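Putative DNA-binding protein (Salmonella typhimurium, PDB 2NMU) may bind DNA, as other PCC-domain proteins are thought to, and forms a trimer, but its precise role is not established. Local coordinates at residues N42-A47 and I122-A127; G54-V59 and L94-P99. All blocks are in the same frame, centred on the assembly; numbering follows the deposited sequence.

Both contacts belong to a single PCC domain and bear on one antiparallel sheet, but on opposite sides of the chain's centre: their centres are 26 Å apart and their nearest atoms about 13 Å, so they do not touch. Interaction 1 joins the loop after helix 31-42, where strand 47-56 begins, to the end of strand 114-124. Interaction 2 lies at the far end of strand 47-56, where the chain turns a corner, and meets strand 89-97. In sequence the order is 42-47, 54-59, 94-99, 122-127, with the second pair enclosed by the first. Strand 47-56 thus takes part in both, beside hydrogen bonds and some apolar contacts at its start and with purely apolar side-chain packing at its finish.

Interaction 1: N42-A47 and I122-A127; sequences NQLRAA and IGELPA
The carboxylate of E124 is the flat group on which segment 42-47 closes. L44 lies over one face: its CD2 stands 3.8 Å from E124 CD, almost on the perpendicular to the plane, and L44 CB covers the same face nearer OE1. The methyl of A46 lies on the opposite side of that plane. At the oxygen edge two consecutive backbone amides dock. R45 N gives a nearly straight bond to E124 OE2 (2.9 Å, 169° at the hydrogen), while A46 N bonds to OE1 of E124 at 3.0 Å with a more bent 151°. Both use the syn side; R45 N is displaced slightly toward the L44 face, A46 N toward the other. The side chain gets there by leaving with CG anti to the backbone N (chi1 162°) and then bending at chi2.

Backbone contacts place the two segments alongside. L125 N bonds to A46 O at 2.8 Å, and A47 faces E124 as an antiparallel non-hydrogen-bonded pair, CA to CA 4.2 Å. Apolar contacts flank this pair, with A47 CB 4.0 Å from I122 CG2 and A46 CB 4.2 Å from L125 CB. F38 of helix 31-42 packs against both L44 and I122.

E124 OE2 also takes a salt bridge from R148, so the buried acid has two amides and a guanidinium for its two oxygens. That set probably keeps it ionised, although A46 O, an acceptor 3.0 Å from OE1, should partly oppose the charge.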
loop_
_atom_site.group_PDB
_atom_site.type_symbol
_atom_site.label_atom_id
_atom_site.label_comp_id
_atom_site.label_asym_id
_atom_site.label_seq_id
_atom_site.Cartn_x
_atom_site.Cartn_y
_atom_site.Cartn_z
ATOM N N ASN A 42 -3.160 -20.213 -10.407
ATOM C CA ASN A 42 -4.396 -19.545 -10.774
ATOM C C ASN A 42 -4.350 -18.865 -12.132
ATOM O O ASN A 42 -5.310 -18.205 -12.530
ATOM C CB ASN A 42 -4.773 -18.533 -9.695
ATOM C CG ASN A 42 -4.945 -19.178 -8.342
ATOM O OD1 ASN A 42 -4.024 -19.189 -7.520
ATOM N ND2 ASN A 42 -6.122 -19.738 -8.104
ATOM N N GLN A 43 -3.243 -19.044 -12.843
ATOM C CA GLN A 43 -3.061 -18.448 -14.162
ATOM C C GLN A 43 -3.435 -16.966 -14.177
ATOM O O GLN A 43 -4.211 -16.515 -15.019
ATOM C CB GLN A 43 -3.892 -19.213 -15.198
ATOM C CG GLN A 43 -3.421 -20.650 -15.410
ATOM C CD GLN A 43 -2.094 -20.732 -16.145
ATOM O OE1 GLN A 43 -2.020 -20.461 -17.342
ATOM N NE2 GLN A 43 -1.038 -21.095 -15.428
ATOM N N LEU A 44 -2.876 -16.212 -13.236
ATOM C CA LEU A 44 -3.141 -14.781 -13.150
ATOM C C LEU A 44 -2.412 -14.057 -14.289
ATOM O O LEU A 44 -1.223 -14.285 -14.521
ATOM C CB LEU A 44 -2.684 -14.255 -11.787
ATOM C CG LEU A 44 -3.324 -14.969 -10.587
ATOM C CD1 LEU A 44 -2.870 -14.310 -9.292
ATOM C CD2 LEU A 44 -4.847 -14.918 -10.707
ATOM N N ARG A 45 -3.127 -13.182 -14.994
ATOM C CA ARG A 45 -2.549 -12.460 -16.124
ATOM C C ARG A 45 -2.376 -10.954 -15.912
ATOM O O ARG A 45 -1.698 -10.293 -16.696
ATOM C CB ARG A 45 -3.400 -12.677 -17.384
ATOM C CG ARG A 45 -3.620 -14.133 -17.785
ATOM C CD ARG A 45 -2.306 -14.883 -17.947
ATOM N NE ARG A 45 -1.396 -14.245 -18.897
ATOM C CZ ARG A 45 -1.596 -14.181 -20.212
ATOM N NH1 ARG A 45 -2.683 -14.720 -20.752
ATOM N NH2 ARG A 45 -0.706 -13.575 -20.986
ATOM N N ALA A 46 -2.988 -10.411 -14.867
ATOM C CA ALA A 46 -2.890 -8.979 -14.589
ATOM C C ALA A 46 -3.186 -8.765 -13.111
ATOM O O ALA A 46 -4.265 -8.303 -12.739
ATOM C CB ALA A 46 -3.894 -8.213 -15.449
ATOM N N ALA A 47 -2.210 -9.098 -12.275
ATOM C CA ALA A 47 -2.372 -8.998 -10.833
ATOM C C ALA A 47 -1.505 -7.938 -10.171
ATOM O O ALA A 47 -0.559 -7.426 -10.768
ATOM C CB ALA A 47 -2.077 -10.350 -10.213
ATOM N N ILE A 122 -4.068 -10.445 -2.945
ATOM C CA ILE A 122 -3.665 -10.185 -4.313
ATOM C C ILE A 122 -4.882 -9.962 -5.192
ATOM O O ILE A 122 -5.855 -10.706 -5.119
ATOM C CB ILE A 122 -2.834 -11.363 -4.861
ATOM C CG1 ILE A 122 -1.540 -11.493 -4.049
ATOM C CG2 ILE A 122 -2.528 -11.155 -6.341
ATOM C CD1 ILE A 122 -0.724 -12.732 -4.372
ATOM N N GLY A 123 -4.825 -8.913 -6.000
ATOM C CA GLY A 123 -5.920 -8.620 -6.902
ATOM C C GLY A 123 -5.562 -9.051 -8.310
ATOM O O GLY A 123 -4.398 -9.008 -8.700
ATOM N N GLU A 124 -6.568 -9.494 -9.057
ATOM C CA GLU A 124 -6.407 -9.919 -10.447
ATOM C C GLU A 124 -7.458 -9.132 -11.239
ATOM O O GLU A 124 -8.595 -9.000 -10.797
ATOM C CB GLU A 124 -6.660 -11.425 -10.584
ATOM C CG GLU A 124 -6.954 -11.884 -12.013
ATOM C CD GLU A 124 -5.722 -11.939 -12.900
ATOM O OE1 GLU A 124 -4.719 -11.264 -12.590
ATOM O OE2 GLU A 124 -5.762 -12.653 -13.926
ATOM N N LEU A 125 -7.065 -8.595 -12.390
ATOM C CA LEU A 125 -7.964 -7.807 -13.237
ATOM C C LEU A 125 -8.333 -8.659 -14.451
ATOM O O LEU A 125 -7.629 -8.652 -15.455
ATOM C CB LEU A 125 -7.248 -6.525 -13.679
ATOM C CG LEU A 125 -6.751 -5.645 -12.522
ATOM C CD1 LEU A 125 -5.738 -4.627 -13.030
ATOM C CD2 LEU A 125 -7.934 -4.949 -11.871
ATOM N N PRO A 126 -9.456 -9.391 -14.372
ATOM C CA PRO A 126 -9.941 -10.273 -15.440
ATOM C C PRO A 126 -10.059 -9.689 -16.844
ATOM O O PRO A 126 -9.898 -10.413 -17.824
ATOM C CB PRO A 126 -11.295 -10.748 -14.909
ATOM C CG PRO A 126 -11.131 -10.670 -13.421
ATOM C CD PRO A 126 -10.424 -9.350 -13.264
ATOM N N ALA A 127 -10.341 -8.395 -16.952
ATOM C CA ALA A 127 -10.502 -7.775 -18.264
ATOM C C ALA A 127 -9.195 -7.342 -18.918
ATOM O O ALA A 127 -9.182 -6.943 -20.088
ATOM C CB ALA A 127 -11.446 -6.579 -18.158
#

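Interaction 2: G54-V59 and L94-P99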
loop_
_atom_site.group_PDB
_atom_site.type_symbol
_atom_site.label_atom_id
_atom_site.label_comp_id
_atom_site.label_asym_id
_atom_site.label_seq_id
_atom_site.Cartn_x
_atom_site.Cartn_y
_atom_site.Cartn_z
ATOM N N GLY A 54 3.713 -8.792 7.320
ATOM C CA GLY A 54 4.430 -9.979 7.746
ATOM C C GLY A 54 5.847 -9.707 8.203
ATOM O O GLY A 54 6.190 -8.583 8.563
ATOM N N SER A 55 6.680 -10.738 8.170
ATOM C CA SER A 55 8.064 -10.613 8.616
ATOM C C SER A 55 9.021 -11.429 7.757
ATOM O O SER A 55 8.627 -12.419 7.145
ATOM C CB SER A 55 8.167 -11.073 10.072
ATOM O OG SER A 55 7.583 -12.360 10.236
ATOM N N LEU A 56 10.285 -11.017 7.729
ATOM C CA LEU A 56 11.299 -11.706 6.943
ATOM C C LEU A 56 12.591 -11.886 7.730
ATOM O O LEU A 56 12.863 -11.156 8.686
ATOM C CB LEU A 56 11.619 -10.912 5.672
ATOM C CG LEU A 56 10.482 -10.581 4.701
ATOM C CD1 LEU A 56 10.975 -9.578 3.673
ATOM C CD2 LEU A 56 9.986 -11.852 4.027
ATOM N N THR A 57 13.383 -12.865 7.311
ATOM C CA THR A 57 14.673 -13.139 7.920
ATOM C C THR A 57 15.704 -12.678 6.896
ATOM O O THR A 57 16.525 -11.802 7.174
ATOM C CB THR A 57 14.846 -14.641 8.211
ATOM O OG1 THR A 57 13.920 -15.033 9.233
ATOM C CG2 THR A 57 16.267 -14.939 8.678
ATOM N N ASP A 58 15.656 -13.267 5.706
ATOM C CA ASP A 58 16.565 -12.872 4.641
ATOM C C ASP A 58 15.851 -11.858 3.755
ATOM O O ASP A 58 14.667 -12.007 3.454
ATOM C CB ASP A 58 16.983 -14.078 3.795
ATOM C CG ASP A 58 17.712 -15.133 4.605
ATOM O OD1 ASP A 58 18.679 -14.781 5.308
ATOM O OD2 ASP A 58 17.319 -16.312 4.536
ATOM N N VAL A 59 16.575 -10.822 3.348
ATOM C CA VAL A 59 16.020 -9.786 2.491
ATOM C C VAL A 59 16.951 -9.578 1.309
ATOM O O VAL A 59 18.164 -9.454 1.480
ATOM C CB VAL A 59 15.864 -8.447 3.254
ATOM C CG1 VAL A 59 15.329 -7.364 2.318
ATOM C CG2 VAL A 59 14.926 -8.628 4.435
ATOM N N LEU A 94 9.846 -3.504 -2.100
ATOM C CA LEU A 94 9.691 -3.886 -0.704
ATOM C C LEU A 94 10.324 -2.883 0.253
ATOM O O LEU A 94 11.364 -2.296 -0.044
ATOM C CB LEU A 94 10.337 -5.260 -0.487
ATOM C CG LEU A 94 10.584 -5.769 0.938
ATOM C CD1 LEU A 94 9.268 -6.215 1.574
ATOM C CD2 LEU A 94 11.564 -6.937 0.897
ATOM N N ALA A 95 9.682 -2.694 1.399
ATOM C CA ALA A 95 10.189 -1.811 2.444
ATOM C C ALA A 95 10.143 -2.627 3.732
ATOM O O ALA A 95 9.114 -3.237 4.052
ATOM C CB ALA A 95 9.308 -0.576 2.573
ATOM N N VAL A 96 11.255 -2.672 4.458
ATOM C CA VAL A 96 11.299 -3.422 5.710
ATOM C C VAL A 96 11.834 -2.552 6.836
ATOM O O VAL A 96 12.532 -1.571 6.585
ATOM C CB VAL A 96 12.201 -4.680 5.602
ATOM C CG1 VAL A 96 11.613 -5.663 4.602
ATOM C CG2 VAL A 96 13.611 -4.284 5.193
ATOM N N SER A 97 11.493 -2.912 8.073
ATOM C CA SER A 97 11.951 -2.187 9.259
ATOM C C SER A 97 12.654 -3.182 10.177
ATOM O O SER A 97 12.238 -4.341 10.269
ATOM C CB SER A 97 10.769 -1.537 9.993
ATOM O OG SER A 97 9.830 -2.495 10.460
ATOM N N ASP A 98 13.720 -2.740 10.845
ATOM C CA ASP A 98 14.469 -3.626 11.737
ATOM C C ASP A 98 14.054 -3.477 13.209
ATOM O O ASP A 98 13.132 -2.719 13.527
ATOM C CB ASP A 98 15.984 -3.420 11.561
ATOM C CG ASP A 98 16.468 -2.062 12.039
ATOM O OD1 ASP A 98 15.752 -1.397 12.809
ATOM O OD2 ASP A 98 17.593 -1.676 11.648
ATOM N N PRO A 99 14.721 -4.203 14.128
ATOM C CA PRO A 99 14.367 -4.120 15.549
ATOM C C PRO A 99 14.469 -2.748 16.202
ATOM O O PRO A 99 14.095 -2.585 17.363
ATOM C CB PRO A 99 15.311 -5.134 16.200
ATOM C CG PRO A 99 15.548 -6.127 15.116
ATOM C CD PRO A 99 15.754 -5.230 13.919
#
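The contact lies on the concave side of the strongly curved antiparallel sheet, where the chain turns a corner at T57 and D58 between strands 47-56 and 59-62. L56 and V59, before and after that corner, both point at L94 and V96, which face the same way from strand 89-97. With no hydrogen bond across the segments and L56 CA 8.4 Å from V96 CA, only side chains bridge the gap. L56 and L94 meet tip to tip, CD1 of L56 lying 3.9 Å from CD2 of L94. The same L56 methyl also touches V96 CG1 at 4.1 Å, the two side chains crossing at about a right angle. V59 sends CG1 anti to its own amide nitrogen (chi1 178°), which brings that methyl within 4.0 Å of L94 CD2; its other branch, CG2, is 4.4 Å from V96 CG1. L94 CD2 therefore touches methyls from both flanks of the corner, about 80° apart in direction.

Strand 75-86 separates strands 47-56 and 89-97 in the sheet, and its V78 packs on L56. On the other flank M108 of strand 103-108 packs against L94, while A95, turned the other way, packs on I79 of the second subunit.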